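Fructose-bisphosphatase (Pyrococcus horikoshii, PDB 1VDW) probably catalyses the magnesium-dependent hydrolysis of fructose 1,6-bisphosphate to fructose 6-phosphate and phosphate, as a homodimer of the inositol monophosphatase superfamily. Local coordinates at residues K4-I9 with L61-V66; P149-Y154 with T160-K165; L187-D192 with E246-S251. One frame throughout, in Å; residues are numbered along the deposited sequence. Where two conformers were deposited one is given.

Contact 1 of 3, residues K4-I9 with L61-V66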
loop_
_atom_site.group_PDB
_atom_site.type_symbol
_atom_site.label_atom_id
_atom_site.label_comp_id
_atom_site.label_asym_id
_atom_site.label_seq_id
_atom_site.Cartn_x
_atom_site.Cartn_y
_atom_site.Cartn_z
ATOM N N LYS A 4 24.764 -19.138 6.755
ATOM C CA LYS A 4 23.963 -20.286 6.342
ATOM C C LYS A 4 22.979 -20.754 7.416
ATOM O O LYS A 4 21.817 -21.047 7.123
ATOM C CB LYS A 4 24.875 -21.450 5.951
ATOM C CG LYS A 4 24.121 -22.678 5.471
ATOM C CD LYS A 4 25.066 -23.806 5.092
ATOM C CE LYS A 4 24.293 -25.017 4.594
ATOM N NZ LYS A 4 25.196 -26.134 4.203
ATOM N N THR A 5 23.437 -20.830 8.660
ATOM C CA THR A 5 22.569 -21.268 9.744
ATOM C C THR A 5 21.467 -20.248 10.048
ATOM O O THR A 5 20.365 -20.617 10.449
ATOM C CB THR A 5 23.382 -21.561 11.028
ATOM O OG1 THR A 5 24.110 -20.393 11.422
ATOM C CG2 THR A 5 24.361 -22.702 10.778
ATOM N N TRP A 6 21.760 -18.965 9.857
ATOM C CA TRP A 6 20.756 -17.937 10.105
ATOM C C TRP A 6 19.662 -18.001 9.044
ATOM O O TRP A 6 18.493 -17.731 9.323
ATOM C CB TRP A 6 21.398 -16.548 10.125
ATOM C CG TRP A 6 22.235 -16.313 11.345
ATOM C CD1 TRP A 6 23.588 -16.122 11.392
ATOM C CD2 TRP A 6 21.777 -16.283 12.702
ATOM N NE1 TRP A 6 23.999 -15.975 12.693
ATOM C CE2 TRP A 6 22.911 -16.064 13.518
ATOM C CE3 TRP A 6 20.520 -16.409 13.307
ATOM C CZ2 TRP A 6 22.823 -15.982 14.913
ATOM C CZ3 TRP A 6 20.434 -16.325 14.697
ATOM C CH2 TRP A 6 21.581 -16.109 15.482
ATOM N N ARG A 7 20.038 -18.371 7.825
ATOM C CA ARG A 7 19.060 -18.473 6.754
ATOM C C ARG A 7 18.083 -19.612 7.053
ATOM O O ARG A 7 16.905 -19.542 6.703
ATOM C CB ARG A 7 19.773 -18.671 5.412
ATOM C CG ARG A 7 20.747 -17.535 5.093
ATOM C CD ARG A 7 21.394 -17.670 3.725
ATOM N NE ARG A 7 20.472 -17.362 2.634
ATOM C CZ ARG A 7 20.819 -17.351 1.352
ATOM N NH1 ARG A 7 22.068 -17.631 0.999
ATOM N NH2 ARG A 7 19.923 -17.049 0.421
ATOM N N LYS A 8 18.571 -20.657 7.719
ATOM C CA LYS A 8 17.720 -21.788 8.091
ATOM C C LYS A 8 16.697 -21.295 9.114
ATOM O O LYS A 8 15.525 -21.676 9.088
ATOM C CB LYS A 8 18.577 -22.916 8.688
ATOM C CG LYS A 8 17.820 -24.185 9.091
ATOM C CD LYS A 8 17.273 -24.123 10.513
ATOM C CE LYS A 8 16.627 -25.447 10.914
ATOM N NZ LYS A 8 16.089 -25.419 12.303
ATOM N N ILE A 9 17.147 -20.433 10.018
ATOM C CA ILE A 9 16.265 -19.878 11.032
ATOM C C ILE A 9 15.178 -19.020 10.377
ATOM O O ILE A 9 14.027 -19.024 10.814
ATOM C CB ILE A 9 17.069 -19.039 12.049
ATOM C CG1 ILE A 9 18.031 -19.960 12.807
ATOM C CG2 ILE A 9 16.128 -18.326 13.010
ATOM C CD1 ILE A 9 18.894 -19.260 13.820
ATOM N N LEU A 61 17.974 -19.406 21.478
ATOM C CA LEU A 61 19.251 -19.616 20.803
ATOM C C LEU A 61 20.387 -19.042 21.636
ATOM O O LEU A 61 21.560 -19.290 21.356
ATOM C CB LEU A 61 19.249 -18.958 19.424
ATOM C CG LEU A 61 18.462 -19.680 18.331
ATOM C CD1 LEU A 61 18.388 -18.797 17.099
ATOM C CD2 LEU A 61 19.131 -21.009 18.005
ATOM N N GLY A 62 20.027 -18.263 22.650
ATOM C CA GLY A 62 21.020 -17.670 23.528
ATOM C C GLY A 62 21.650 -16.377 23.045
ATOM O O GLY A 62 22.675 -15.957 23.576
ATOM N N VAL A 63 21.049 -15.734 22.049
ATOM C CA VAL A 63 21.596 -14.483 21.533
ATOM C C VAL A 63 20.909 -13.282 22.178
ATOM O O VAL A 63 19.868 -13.428 22.823
ATOM C CB VAL A 63 21.432 -14.387 19.993
ATOM C CG1 VAL A 63 22.098 -15.580 19.327
ATOM C CG2 VAL A 63 19.952 -14.321 19.619
ATOM N N ASN A 64 21.500 -12.101 22.018
ATOM C CA ASN A 64 20.906 -10.887 22.568
ATOM C C ASN A 64 19.757 -10.519 21.641
ATOM O O ASN A 64 19.837 -10.742 20.433
ATOM C CB ASN A 64 21.923 -9.742 22.607
ATOM C CG ASN A 64 23.193 -10.111 23.348
ATOM O OD1 ASN A 64 23.149 -10.722 24.417
ATOM N ND2 ASN A 64 24.335 -9.730 22.787
ATOM N N VAL A 65 18.688 -9.964 22.198
ATOM C CA VAL A 65 17.535 -9.600 21.391
ATOM C C VAL A 65 17.052 -8.189 21.665
ATOM O O VAL A 65 16.957 -7.761 22.816
ATOM C CB VAL A 65 16.357 -10.563 21.640
ATOM C CG1 VAL A 65 15.218 -10.252 20.680
ATOM C CG2 VAL A 65 16.817 -11.999 21.474
ATOM N N VAL A 66 16.744 -7.469 20.594
ATOM C CA VAL A 66 16.237 -6.113 20.703
ATOM C C VAL A 66 14.927 -6.047 19.930
ATOM O O VAL A 66 14.892 -6.306 18.727
ATOM C CB VAL A 66 17.221 -5.079 20.110
ATOM C CG1 VAL A 66 16.674 -3.670 20.306
ATOM C CG2 VAL A 66 18.582 -5.212 20.778
#

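Contact 2 of 3, residues P149-Y154 with T160-K165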
loop_
_atom_site.group_PDB
_atom_site.type_symbol
_atom_site.label_atom_id
_atom_site.label_comp_id
_atom_site.label_asym_id
_atom_site.label_seq_id
_atom_site.Cartn_x
_atom_site.Cartn_y
_atom_site.Cartn_z
ATOM N N PRO A 149 11.180 10.745 -9.756
ATOM C CA PRO A 149 11.079 9.714 -8.720
ATOM C C PRO A 149 9.745 9.370 -8.075
ATOM O O PRO A 149 8.830 10.184 -7.986
ATOM C CB PRO A 149 12.111 10.167 -7.689
ATOM C CG PRO A 149 12.075 11.652 -7.813
ATOM C CD PRO A 149 12.035 11.859 -9.306
ATOM N N SER A 150 9.670 8.115 -7.643
ATOM C CA SER A 150 8.514 7.571 -6.940
ATOM C C SER A 150 9.088 7.271 -5.566
ATOM O O SER A 150 10.081 6.553 -5.453
ATOM C CB SER A 150 8.029 6.280 -7.595
ATOM O OG SER A 150 7.566 6.526 -8.909
ATOM N N ILE A 151 8.474 7.811 -4.521
ATOM C CA ILE A 151 9.011 7.610 -3.185
ATOM C C ILE A 151 7.983 7.266 -2.127
ATOM O O ILE A 151 6.789 7.473 -2.315
ATOM C CB ILE A 151 9.740 8.897 -2.689
ATOM C CG1 ILE A 151 8.718 9.987 -2.327
ATOM C CG2 ILE A 151 10.688 9.409 -3.774
ATOM C CD1 ILE A 151 9.309 11.159 -1.547
ATOM N N SER A 152 8.471 6.700 -1.027
ATOM C CA SER A 152 7.645 6.452 0.146
ATOM C C SER A 152 7.906 7.723 0.963
ATOM O O SER A 152 9.055 8.172 1.066
ATOM C CB SER A 152 8.113 5.204 0.891
ATOM O OG SER A 152 7.623 5.169 2.218
ATOM N N PHE A 153 6.854 8.298 1.532
ATOM C CA PHE A 153 6.995 9.548 2.268
ATOM C C PHE A 153 6.110 9.615 3.502
ATOM O O PHE A 153 4.897 9.411 3.418
ATOM C CB PHE A 153 6.676 10.709 1.306
ATOM C CG PHE A 153 6.864 12.090 1.893
ATOM C CD1 PHE A 153 7.932 12.381 2.740
ATOM C CD2 PHE A 153 6.002 13.121 1.528
ATOM C CE1 PHE A 153 8.137 13.681 3.210
ATOM C CE2 PHE A 153 6.201 14.420 1.994
ATOM C CZ PHE A 153 7.270 14.698 2.834
ATOM N N TYR A 154 6.743 9.897 4.641
ATOM C CA TYR A 154 6.067 10.040 5.931
ATOM C C TYR A 154 6.553 11.330 6.588
ATOM O O TYR A 154 7.759 11.537 6.745
ATOM C CB TYR A 154 6.428 8.905 6.895
ATOM C CG TYR A 154 5.956 7.516 6.534
ATOM C CD1 TYR A 154 4.864 6.943 7.182
ATOM C CD2 TYR A 154 6.655 6.744 5.616
ATOM C CE1 TYR A 154 4.486 5.633 6.934
ATOM C CE2 TYR A 154 6.283 5.431 5.357
ATOM C CZ TYR A 154 5.202 4.886 6.027
ATOM O OH TYR A 154 4.843 3.579 5.814
ATOM N N THR A 160 4.981 19.930 0.824
ATOM C CA THR A 160 4.839 20.532 -0.496
ATOM C C THR A 160 6.126 20.522 -1.322
ATOM O O THR A 160 6.124 20.109 -2.482
ATOM C CB THR A 160 4.347 21.987 -0.375
ATOM O OG1 THR A 160 3.120 22.017 0.366
ATOM C CG2 THR A 160 4.117 22.591 -1.756
ATOM N N LYS A 161 7.223 20.980 -0.726
ATOM C CA LYS A 161 8.492 21.039 -1.437
ATOM C C LYS A 161 8.986 19.672 -1.895
ATOM O O LYS A 161 9.474 19.532 -3.014
ATOM C CB LYS A 161 9.553 21.731 -0.576
ATOM C CG LYS A 161 9.280 23.214 -0.347
ATOM C CD LYS A 161 10.364 23.850 0.506
ATOM C CE LYS A 161 10.077 25.321 0.753
ATOM N NZ LYS A 161 11.127 25.953 1.601
ATOM N N ILE A 162 8.867 18.661 -1.040
ATOM C CA ILE A 162 9.296 17.321 -1.421
ATOM C C ILE A 162 8.369 16.732 -2.486
ATOM O O ILE A 162 8.831 16.140 -3.460
ATOM C CB ILE A 162 9.352 16.379 -0.184
ATOM C CG1 ILE A 162 10.544 16.760 0.700
ATOM C CG2 ILE A 162 9.463 14.924 -0.628
ATOM C CD1 ILE A 162 10.657 15.949 1.977
ATOM N N ILE A 163 7.064 16.908 -2.310
ATOM C CA ILE A 163 6.103 16.376 -3.269
ATOM C C ILE A 163 6.325 16.955 -4.667
ATOM O O ILE A 163 6.098 16.279 -5.668
ATOM C CB ILE A 163 4.656 16.644 -2.800
ATOM C CG1 ILE A 163 4.390 15.863 -1.508
ATOM C CG2 ILE A 163 3.661 16.228 -3.879
ATOM C CD1 ILE A 163 3.081 16.211 -0.824
ATOM N N ASP A 164 6.783 18.199 -4.732
ATOM C CA ASP A 164 7.040 18.849 -6.014
ATOM C C ASP A 164 8.144 18.144 -6.798
ATOM O O ASP A 164 8.153 18.158 -8.029
ATOM C CB ASP A 164 7.442 20.308 -5.789
ATOM C CG ASP A 164 8.017 20.953 -7.036
ATOM O OD1 ASP A 164 7.266 21.138 -8.018
ATOM O OD2 ASP A 164 9.227 21.270 -7.036
ATOM N N LYS A 165 9.064 17.515 -6.076
ATOM C CA LYS A 165 10.197 16.827 -6.688
ATOM C C LYS A 165 9.906 15.405 -7.149
ATOM O O LYS A 165 10.753 14.778 -7.785
ATOM C CB LYS A 165 11.363 16.769 -5.698
ATOM C CG LYS A 165 11.697 18.084 -5.021
ATOM C CD LYS A 165 12.218 19.102 -6.014
ATOM C CE LYS A 165 12.554 20.417 -5.327
ATOM N NZ LYS A 165 13.090 21.430 -6.279
#

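Contact 3 of 3, residues L187-D192 with E246-S251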
loop_
_atom_site.group_PDB
_atom_site.type_symbol
_atom_site.label_atom_id
_atom_site.label_comp_id
_atom_site.label_asym_id
_atom_site.label_seq_id
_atom_site.Cartn_x
_atom_site.Cartn_y
_atom_site.Cartn_z
ATOM N N LEU A 187 10.908 1.580 -5.916
ATOM C CA LEU A 187 10.838 2.967 -5.452
ATOM C C LEU A 187 12.233 3.562 -5.592
ATOM O O LEU A 187 13.226 2.829 -5.624
ATOM C CB LEU A 187 10.422 3.044 -3.978
ATOM C CG LEU A 187 8.994 2.644 -3.610
ATOM C CD1 LEU A 187 8.858 2.629 -2.087
ATOM C CD2 LEU A 187 8.000 3.605 -4.243
ATOM N N ASP A 188 12.309 4.889 -5.667
ATOM C CA ASP A 188 13.593 5.579 -5.783
ATOM C C ASP A 188 14.085 6.078 -4.429
ATOM O O ASP A 188 15.281 6.286 -4.238
ATOM C CB ASP A 188 13.473 6.756 -6.745
ATOM C CG ASP A 188 13.062 6.325 -8.133
ATOM O OD1 ASP A 188 13.890 5.708 -8.840
ATOM O OD2 ASP A 188 11.904 6.594 -8.507
ATOM N N ALA A 189 13.164 6.280 -3.492
ATOM C CA ALA A 189 13.537 6.750 -2.161
ATOM C C ALA A 189 12.466 6.434 -1.123
ATOM O O ALA A 189 11.305 6.181 -1.459
ATOM C CB ALA A 189 13.795 8.266 -2.190
ATOM N N VAL A 190 12.888 6.435 0.136
ATOM C CA VAL A 190 12.022 6.210 1.288
ATOM C C VAL A 190 12.395 7.329 2.248
ATOM O O VAL A 190 13.549 7.445 2.672
ATOM C CB VAL A 190 12.279 4.848 1.957
ATOM C CG1 VAL A 190 11.429 4.719 3.216
ATOM C CG2 VAL A 190 11.942 3.727 0.986
ATOM N N VAL A 191 11.411 8.149 2.581
ATOM C CA VAL A 191 11.624 9.301 3.440
ATOM C C VAL A 191 10.668 9.277 4.618
ATOM O O VAL A 191 9.453 9.309 4.434
ATOM C CB VAL A 191 11.390 10.601 2.643
ATOM C CG1 VAL A 191 11.646 11.819 3.525
ATOM C CG2 VAL A 191 12.278 10.621 1.416
ATOM N N ASP A 192 11.210 9.198 5.828
ATOM C CA ASP A 192 10.377 9.209 7.025
ATOM C C ASP A 192 11.021 10.173 8.001
ATOM O O ASP A 192 12.076 9.883 8.579
ATOM C CB ASP A 192 10.287 7.818 7.655
ATOM C CG ASP A 192 9.231 7.740 8.751
ATOM O OD1 ASP A 192 9.062 8.731 9.500
ATOM O OD2 ASP A 192 8.579 6.682 8.869
ATOM N N GLU A 246 20.116 14.475 -1.568
ATOM C CA GLU A 246 20.455 15.835 -1.171
ATOM C C GLU A 246 19.320 16.807 -1.480
ATOM O O GLU A 246 19.063 17.734 -0.712
ATOM C CB GLU A 246 21.755 16.276 -1.850
ATOM C CG GLU A 246 22.985 15.641 -1.215
ATOM C CD GLU A 246 24.281 16.094 -1.847
ATOM O OE1 GLU A 246 24.413 17.303 -2.133
ATOM O OE2 GLU A 246 25.173 15.242 -2.042
ATOM N N THR A 247 18.635 16.590 -2.599
ATOM C CA THR A 247 17.514 17.447 -2.967
ATOM C C THR A 247 16.401 17.296 -1.935
ATOM O O THR A 247 15.756 18.271 -1.555
ATOM C CB THR A 247 16.967 17.086 -4.358
ATOM O OG1 THR A 247 17.952 17.401 -5.350
ATOM C CG2 THR A 247 15.683 17.858 -4.650
ATOM N N ILE A 248 16.180 16.067 -1.477
ATOM C CA ILE A 248 15.153 15.819 -0.477
ATOM C C ILE A 248 15.510 16.549 0.818
ATOM O O ILE A 248 14.664 17.202 1.422
ATOM C CB ILE A 248 14.998 14.303 -0.199
ATOM C CG1 ILE A 248 14.389 13.620 -1.428
ATOM C CG2 ILE A 248 14.123 14.077 1.032
ATOM C CD1 ILE A 248 14.380 12.105 -1.358
ATOM N N LEU A 249 16.768 16.446 1.237
ATOM C CA LEU A 249 17.201 17.116 2.458
ATOM C C LEU A 249 16.996 18.627 2.358
ATOM O O LEU A 249 16.550 19.263 3.314
ATOM C CB LEU A 249 18.674 16.805 2.742
ATOM C CG LEU A 249 18.984 15.364 3.164
ATOM C CD1 LEU A 249 20.489 15.183 3.295
ATOM C CD2 LEU A 249 18.284 15.050 4.479
ATOM N N ARG A 250 17.310 19.194 1.198
ATOM C CA ARG A 250 17.148 20.631 0.993
ATOM C C ARG A 250 15.681 21.046 0.957
ATOM O O ARG A 250 15.352 22.213 1.176
ATOM C CB ARG A 250 17.815 21.073 -0.315
ATOM C CG ARG A 250 19.332 21.041 -0.305
ATOM C CD ARG A 250 19.932 21.888 -1.429
ATOM N NE ARG A 250 19.456 21.500 -2.754
ATOM C CZ ARG A 250 19.833 20.399 -3.394
ATOM N NH1 ARG A 250 20.697 19.564 -2.834
ATOM N NH2 ARG A 250 19.346 20.133 -4.598
ATOM N N SER A 251 14.800 20.086 0.692
ATOM C CA SER A 251 13.374 20.369 0.597
ATOM C C SER A 251 12.568 20.071 1.853
ATOM O O SER A 251 11.348 20.247 1.862
ATOM C CB SER A 251 12.776 19.591 -0.573
ATOM O OG SER A 251 13.445 19.896 -1.783
#

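Contact 1 of 3, residues K4-I9 with L61-V66
W6, near the start of helix 3-20, reaches V63 and L61 where the chain leaves helix 45-60 and enters strand 64-67. Everything that crosses between 4-9 and 61-66 is apolar. V63 brings its CG1 methyl to the rim of the indole, close to the ring plane, with W6 CH2 and V63 CG1 3.9 Å apart. L61 offers CD1 to the same six-membered ring at a slant, W6 CZ3 to L61 CD1 being 4.0 Å. In both pairs the side chains run past one another in opposite senses, so the benzo end of the indole slips alongside two branched residues. With CG of W6 opposite its carbonyl carbon (chi1 -72°), the benzo end of the ring comes up to L61 and V63. I9 points its CD1 tip to tip at L61 CD1, but the gap is shorter than van der Waals contact allows and I9 was deposited in two conformers, so the detail is doubtful.

G62 ends helix 45-60 in a Schellman motif with positive phi (84°), and L61 and V63, on either side of this turn, both point toward helix 3-20. Among the polar groups, T5 OG1, from the same helix as W6, sits over one face of the indole toward its rim, 4.3 Å above the plane of the W6 ring, and bonds to S2 O. N64 uses its side-chain amide on Q75, S77 and T80.

Around this, W6 and I9 also rest on F58 of helix 45-60, W6 continues onto I112 and Y113 of strand 110-118, and V63 leans on Y79 and V81 of strand 79-84. The contact lies where the two helices meet the large mixed sheet.

Contact 2 of 3, residues P149-Y154 with T160-K165
F153 presents a flat face to helix 160-164, and I162 sets a methyl down on it: CG2 stands 4.1 Å from the ring centroid, only 11° off the normal, a CH-pi contact. The longer arm of I162 brings CD1 to 3.6 Å from F153 CE1. I162 was deposited in two conformers, and these distances belong to the one given. I151, two residues back on the same side of the strand, fits its CD1 against I162 CG2 at 3.9 Å, so I162 is the bump and the hollow lies between I151 and F153. This is the first half of a beta-alpha-beta unit, strand 150-154, helix 160-164, strand 168-170, with strand and helix antiparallel (175°) and their axes 10.8 Å apart. F153 has CG anti to its backbone N (chi1 -176°), which carries the ring out toward the helix, where both I162 and I163 meet it; the I163 side chain crosses that of F153 at about a right angle, I163 CG1 4.2 Å from F153 CE2. Replacing F153 by an alanine would probably open a gap under I162, leaving its methyls without the ring they rest on. At the other end, P149 sets CG against the K165 carbonyl, P149 CG to K165 O 3.4 Å.

Contact 3 of 3, residues L187-D192 with E246-S251
A189 and V191 meet I248 in a purely apolar strand-to-helix contact, buried in the smaller sheet's half of the fold, where helix 242-250 packs on strand 189-193. One side chain does the work for the helix. I248 brings CD1 to both strand residues, 3.8 Å from V191 CG2 and 4.0 Å from A189 CB, while its shorter branch, CG2, sits 3.9 Å from V191 CG2. Isoleucine and valine lie alongside, running opposite ways, with V191 CG2 near both arms of I248. That reach depends on an extended isoleucine: chi2 is 171°, which carries CD1 far enough along to touch A189 as well. On the alanine side the contact is made by the single CB methyl.

Strand alternation explains the rest. A189 and V191 face helix 242-250, whereas V190 between them turns to I175, L179 and L182 of helix 175-184, so this strand is covered by helices on its two faces, as part of the alpha-beta-alpha-beta-alpha sandwich of the inositol monophosphatase fold. I248 also touches I237 of strand 234-239 and I162 of helix 160-164, so its side chain bridges neighbouring elements on one face of the sheet.

S251 OG makes a 2.8 Å hydrogen bond back to T247 O, meeting the carbonyl at 149° and tilted 31° from its plane. Just before the strand, D188 is tied to R143, N240 and the backbone N of S150, and D192 pairs with R194 farther on.

Contacts 2 and 3 are neighbours, their centres 7 Å apart, because strands 150-154 and 189-193 lie side by side and parallel in one sheet. They are joined by probable hydrogen bonds from Y154 N to V191 O and from D188 N to S150 O, each 2.8 Å. Contact 1 stands across the centre of the chain, its centre 37 Å from contact 2 and 33 Å from contact 3, on the larger sheet. None of the three reaches the predicted magnesium site, although the chain leaves strand 64-67 directly into E68, one of the predicted ligands. Contact 2 also borders the dimer partner, whose G157 packs on I163.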